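Local coordinates for sensor protein (Thermotoga maritima, PDB 3A0S), which probably autophosphorylates on a histidine with ATP as the sensor kinase of a two-component system, the present chain being its PAS domain, at residues 5-17 and 29-43. Residues are numbered along the deposited sequence; the frame is centred on the assembly and turned at random. Where two conformers were deposited one is given.
Sequences IITLSKDGRITEW and KENVLGRRLKDLPDF
Val-32 lays CG2 over one face of the Trp-17 indole, a CH-pi contact 3.6 Å from that methyl to the centroid of the five-membered ring. At the indole edge come Leu-37 CD1 and Phe-43; the six-membered ring turns its edge to the Phe-43 face, planes 64° apart, in an offset edge-to-face pair. With CG anti to the backbone N (chi1 -177°), the indole is carried toward Val-32 and Phe-43, while its NE1 is hydrogen-bonded to Leu-27 O. Cut back to alanine, Trp-17 would probably leave the Val-32 methyl and the Phe-43 ring without their aromatic partner and open a gap between them. Past the indole rim, on the side of Val-32, Ile-14 CD1 lies 3.8 Å from Val-32 CB and also touches the CD1 methyls of Leu-37 and Leu-40. This is the PAS fold: strands 14-17 and 4-9 form one edge of the antiparallel sheet, and the segment leading into helix 44-56 packs on them. Backbone bonds tie it down: Ile-14 N to Arg-35 O, Gly-34 N to Ile-14 O (both 2.8 Å) and Leu-37 N to Gly-12 O. On the outer side, Arg-13 NH1 donates to Gly-34 O at 3.2 Å, near both the guanidinium and carbonyl planes. In one of its two conformers, Arg-36 brings NH2 to 3.5 Å from Arg-13 NH2, unstacked; its salt bridge to Asp-39 probably eases the like charges.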
# COMPACT_ATOMS: atom_id res chain seq x y z
N ILE A 5 -1.70 -6.96 -1.85
CA ILE A 5 -1.85 -5.68 -2.53
C ILE A 5 -2.72 -4.77 -1.67
O ILE A 5 -3.84 -5.15 -1.28
CB ILE A 5 -2.52 -5.82 -3.89
CG1 ILE A 5 -1.57 -6.57 -4.82
CG2 ILE A 5 -2.91 -4.44 -4.49
CD1 ILE A 5 -2.17 -7.05 -6.17
N ILE A 6 -2.20 -3.56 -1.41
CA ILE A 6 -2.96 -2.49 -0.80
C ILE A 6 -2.84 -1.31 -1.76
O ILE A 6 -1.73 -0.89 -2.11
CB ILE A 6 -2.30 -2.10 0.51
CG1 ILE A 6 -2.18 -3.29 1.49
CG2 ILE A 6 -3.08 -0.94 1.19
CD1 ILE A 6 -1.34 -3.00 2.74
N THR A 7 -3.98 -0.81 -2.24
CA THR A 7 -3.94 0.36 -3.11
C THR A 7 -4.52 1.54 -2.35
O THR A 7 -5.55 1.38 -1.63
CB THR A 7 -4.80 0.14 -4.37
OG1 THR A 7 -4.30 -1.01 -5.03
CG2 THR A 7 -4.68 1.32 -5.34
N LEU A 8 -3.85 2.68 -2.47
CA LEU A 8 -4.25 3.91 -1.76
C LEU A 8 -4.65 4.96 -2.78
O LEU A 8 -4.06 5.04 -3.86
CB LEU A 8 -3.08 4.49 -0.97
CG LEU A 8 -2.47 3.57 0.06
CD1 LEU A 8 -1.47 4.34 0.85
CD2 LEU A 8 -3.51 3.00 1.04
N SER A 9 -5.65 5.76 -2.43
CA SER A 9 -6.04 6.92 -3.23
C SER A 9 -5.03 8.04 -2.99
O SER A 9 -4.17 7.95 -2.12
CB SER A 9 -7.44 7.38 -2.85
OG SER A 9 -7.43 8.02 -1.58
N LYS A 10 -5.21 9.15 -3.72
CA LYS A 10 -4.33 10.32 -3.54
C LYS A 10 -4.54 11.00 -2.19
O LYS A 10 -3.74 11.83 -1.75
CB LYS A 10 -4.52 11.32 -4.69
CG LYS A 10 -5.90 11.89 -4.81
CD LYS A 10 -5.90 13.05 -5.84
CE LYS A 10 -6.28 12.62 -7.19
NZ LYS A 10 -7.21 13.58 -7.92
N ASP A 11 -5.61 10.61 -1.49
CA ASP A 11 -5.78 11.06 -0.12
C ASP A 11 -5.36 10.06 0.94
O ASP A 11 -5.60 10.29 2.13
CB ASP A 11 -7.23 11.48 0.10
CG ASP A 11 -7.63 12.58 -0.83
OD1 ASP A 11 -7.07 13.69 -0.74
OD2 ASP A 11 -8.46 12.33 -1.69
N GLY A 12 -4.74 8.97 0.53
CA GLY A 12 -4.24 7.98 1.47
C GLY A 12 -5.25 6.93 1.88
O GLY A 12 -4.98 6.16 2.82
N ARG A 13 -6.41 6.88 1.22
CA ARG A 13 -7.48 5.94 1.56
C ARG A 13 -7.32 4.62 0.86
O ARG A 13 -7.01 4.55 -0.32
CB ARG A 13 -8.84 6.50 1.17
CG ARG A 13 -9.03 7.84 1.83
CD ARG A 13 -10.43 8.23 1.96
NE ARG A 13 -10.46 9.48 2.73
CZ ARG A 13 -10.58 9.60 4.05
NH1 ARG A 13 -10.71 8.52 4.85
NH2 ARG A 13 -10.61 10.82 4.59
N ILE A 14 -7.67 3.57 1.59
CA ILE A 14 -7.53 2.23 1.04
C ILE A 14 -8.66 2.00 0.04
O ILE A 14 -9.86 1.98 0.38
CB ILE A 14 -7.55 1.15 2.15
CG1 ILE A 14 -6.31 1.27 3.02
CG2 ILE A 14 -7.61 -0.26 1.56
CD1 ILE A 14 -6.50 0.57 4.37
N THR A 15 -8.27 1.76 -1.22
CA THR A 15 -9.26 1.50 -2.26
C THR A 15 -9.21 0.07 -2.75
O THR A 15 -10.17 -0.38 -3.39
CB THR A 15 -9.10 2.43 -3.47
OG1 THR A 15 -7.80 2.22 -4.02
CG2 THR A 15 -9.28 3.88 -3.04
N GLU A 16 -8.12 -0.64 -2.46
CA GLU A 16 -8.01 -2.09 -2.76
C GLU A 16 -7.28 -2.79 -1.61
O GLU A 16 -6.36 -2.21 -1.05
CB GLU A 16 -7.28 -2.35 -4.11
CG GLU A 16 -7.93 -1.67 -5.36
CD GLU A 16 -7.26 -2.00 -6.69
OE1 GLU A 16 -6.01 -2.03 -6.81
OE2 GLU A 16 -8.03 -2.23 -7.64
N TRP A 17 -7.70 -4.01 -1.29
CA TRP A 17 -7.09 -4.80 -0.24
C TRP A 17 -7.43 -6.23 -0.56
O TRP A 17 -8.54 -6.68 -0.33
CB TRP A 17 -7.67 -4.39 1.10
CG TRP A 17 -7.11 -5.05 2.34
CD1 TRP A 17 -7.48 -6.27 2.85
CD2 TRP A 17 -6.15 -4.50 3.25
NE1 TRP A 17 -6.80 -6.52 4.03
CE2 TRP A 17 -5.97 -5.44 4.29
CE3 TRP A 17 -5.43 -3.30 3.30
CZ2 TRP A 17 -5.09 -5.21 5.37
CZ3 TRP A 17 -4.59 -3.05 4.39
CH2 TRP A 17 -4.41 -4.02 5.39
N LYS A 29 -11.05 -7.03 3.94
CA LYS A 29 -11.20 -5.86 3.09
C LYS A 29 -12.30 -4.90 3.56
O LYS A 29 -12.12 -3.69 3.58
CB LYS A 29 -11.42 -6.34 1.64
CG LYS A 29 -11.73 -5.28 0.65
CD LYS A 29 -11.86 -5.87 -0.74
CE LYS A 29 -12.17 -4.76 -1.71
NZ LYS A 29 -12.53 -5.31 -3.04
N GLU A 30 -13.45 -5.46 3.93
CA GLU A 30 -14.58 -4.62 4.29
C GLU A 30 -14.32 -3.84 5.58
O GLU A 30 -14.95 -2.81 5.84
CB GLU A 30 -15.85 -5.46 4.40
CG GLU A 30 -15.73 -6.61 5.38
CD GLU A 30 -15.34 -7.94 4.72
OE1 GLU A 30 -14.68 -7.97 3.63
OE2 GLU A 30 -15.73 -8.98 5.30
N ASN A 31 -13.37 -4.33 6.36
CA ASN A 31 -13.01 -3.65 7.59
C ASN A 31 -12.01 -2.50 7.43
O ASN A 31 -11.86 -1.67 8.34
CB ASN A 31 -12.53 -4.69 8.60
CG ASN A 31 -13.67 -5.63 9.04
OD1 ASN A 31 -13.47 -6.81 9.26
ND2 ASN A 31 -14.88 -5.09 9.13
N VAL A 32 -11.37 -2.42 6.26
CA VAL A 32 -10.37 -1.37 6.04
C VAL A 32 -10.68 -0.45 4.84
O VAL A 32 -10.15 0.66 4.73
CB VAL A 32 -8.92 -1.95 5.90
CG1 VAL A 32 -8.48 -2.63 7.22
CG2 VAL A 32 -8.82 -2.91 4.71
N LEU A 33 -11.54 -0.91 3.94
CA LEU A 33 -11.79 -0.13 2.75
C LEU A 33 -12.29 1.27 3.10
O LEU A 33 -13.15 1.42 3.97
CB LEU A 33 -12.87 -0.85 1.95
CG LEU A 33 -13.05 -0.40 0.52
CD1 LEU A 33 -11.88 -0.79 -0.38
CD2 LEU A 33 -14.33 -1.03 0.00
N GLY A 34 -11.74 2.28 2.44
CA GLY A 34 -12.15 3.64 2.67
C GLY A 34 -11.37 4.35 3.76
O GLY A 34 -11.44 5.57 3.87
N ARG A 35 -10.62 3.61 4.57
CA ARG A 35 -9.91 4.22 5.70
C ARG A 35 -8.51 4.66 5.30
O ARG A 35 -7.93 4.11 4.33
CB ARG A 35 -9.84 3.24 6.86
CG ARG A 35 -11.21 2.71 7.26
CD ARG A 35 -11.12 1.74 8.40
NE ARG A 35 -12.45 1.22 8.76
CZ ARG A 35 -13.24 1.79 9.65
NH1 ARG A 35 -12.86 2.92 10.27
NH2 ARG A 35 -14.42 1.24 9.96
N ARG A 36 -7.98 5.63 6.04
CA ARG A 36 -6.59 5.99 5.78
C ARG A 36 -5.66 4.92 6.28
O ARG A 36 -5.74 4.53 7.43
CB ARG A 36 -6.23 7.40 6.17
CG ARG A 36 -6.31 8.23 4.92
CD ARG A 36 -5.51 9.40 5.05
NE ARG A 36 -6.40 10.53 5.31
CZ ARG A 36 -7.10 10.77 6.41
NH1 ARG A 36 -7.06 9.96 7.45
NH2 ARG A 36 -7.87 11.85 6.46
N LEU A 37 -4.76 4.45 5.42
CA LEU A 37 -3.81 3.42 5.83
C LEU A 37 -3.02 3.84 7.05
O LEU A 37 -2.77 3.01 7.94
CB LEU A 37 -2.82 3.09 4.68
CG LEU A 37 -1.87 1.94 5.02
CD1 LEU A 37 -2.62 0.61 5.17
CD2 LEU A 37 -0.84 1.75 3.91
N LYS A 38 -2.65 5.11 7.09
CA LYS A 38 -1.79 5.60 8.16
C LYS A 38 -2.50 5.57 9.50
O LYS A 38 -1.83 5.71 10.55
CB LYS A 38 -1.24 7.00 7.83
CG LYS A 38 -2.25 8.09 7.70
CD LYS A 38 -1.61 9.47 7.45
CE LYS A 38 -2.69 10.52 7.19
NZ LYS A 38 -2.16 11.86 6.76
N ASP A 39 -3.83 5.41 9.50
CA ASP A 39 -4.59 5.31 10.77
C ASP A 39 -4.51 3.92 11.37
O ASP A 39 -4.89 3.72 12.52
CB ASP A 39 -6.07 5.66 10.61
CG ASP A 39 -6.34 7.13 10.46
OD1 ASP A 39 -5.51 7.98 10.84
OD2 ASP A 39 -7.44 7.46 9.96
N LEU A 40 -4.00 2.96 10.63
CA LEU A 40 -3.92 1.59 11.12
C LEU A 40 -2.59 1.42 11.83
O LEU A 40 -1.53 1.64 11.21
CB LEU A 40 -4.06 0.56 9.98
CG LEU A 40 -5.32 0.67 9.11
CD1 LEU A 40 -5.40 -0.50 8.12
CD2 LEU A 40 -6.61 0.75 9.96
N PRO A 41 -2.65 1.05 13.14
CA PRO A 41 -1.45 0.74 13.92
C PRO A 41 -0.65 -0.28 13.16
O PRO A 41 -1.18 -1.32 12.73
CB PRO A 41 -2.01 0.14 15.21
CG PRO A 41 -3.34 0.77 15.36
CD PRO A 41 -3.87 0.86 13.95
N ASP A 42 0.61 0.06 12.96
CA ASP A 42 1.59 -0.84 12.34
C ASP A 42 1.83 -0.46 10.89
O ASP A 42 2.81 -0.91 10.29
CB ASP A 42 1.17 -2.35 12.36
CG ASP A 42 1.18 -2.98 13.76
OD1 ASP A 42 1.80 -2.46 14.70
OD2 ASP A 42 0.57 -4.08 13.87
N PHE A 43 0.90 0.31 10.30
CA PHE A 43 1.02 0.72 8.89
C PHE A 43 1.38 2.18 8.72
O PHE A 43 1.45 2.67 7.61
CB PHE A 43 -0.27 0.45 8.09
CG PHE A 43 -0.57 -0.99 7.93
CD1 PHE A 43 -0.05 -1.71 6.86
CD2 PHE A 43 -1.34 -1.65 8.88
CE1 PHE A 43 -0.33 -3.06 6.72
CE2 PHE A 43 -1.64 -3.00 8.75
CZ PHE A 43 -1.11 -3.70 7.67
O HOH W 1 -2.85 6.72 4.75
O HOH W 2 -9.48 -5.00 -3.42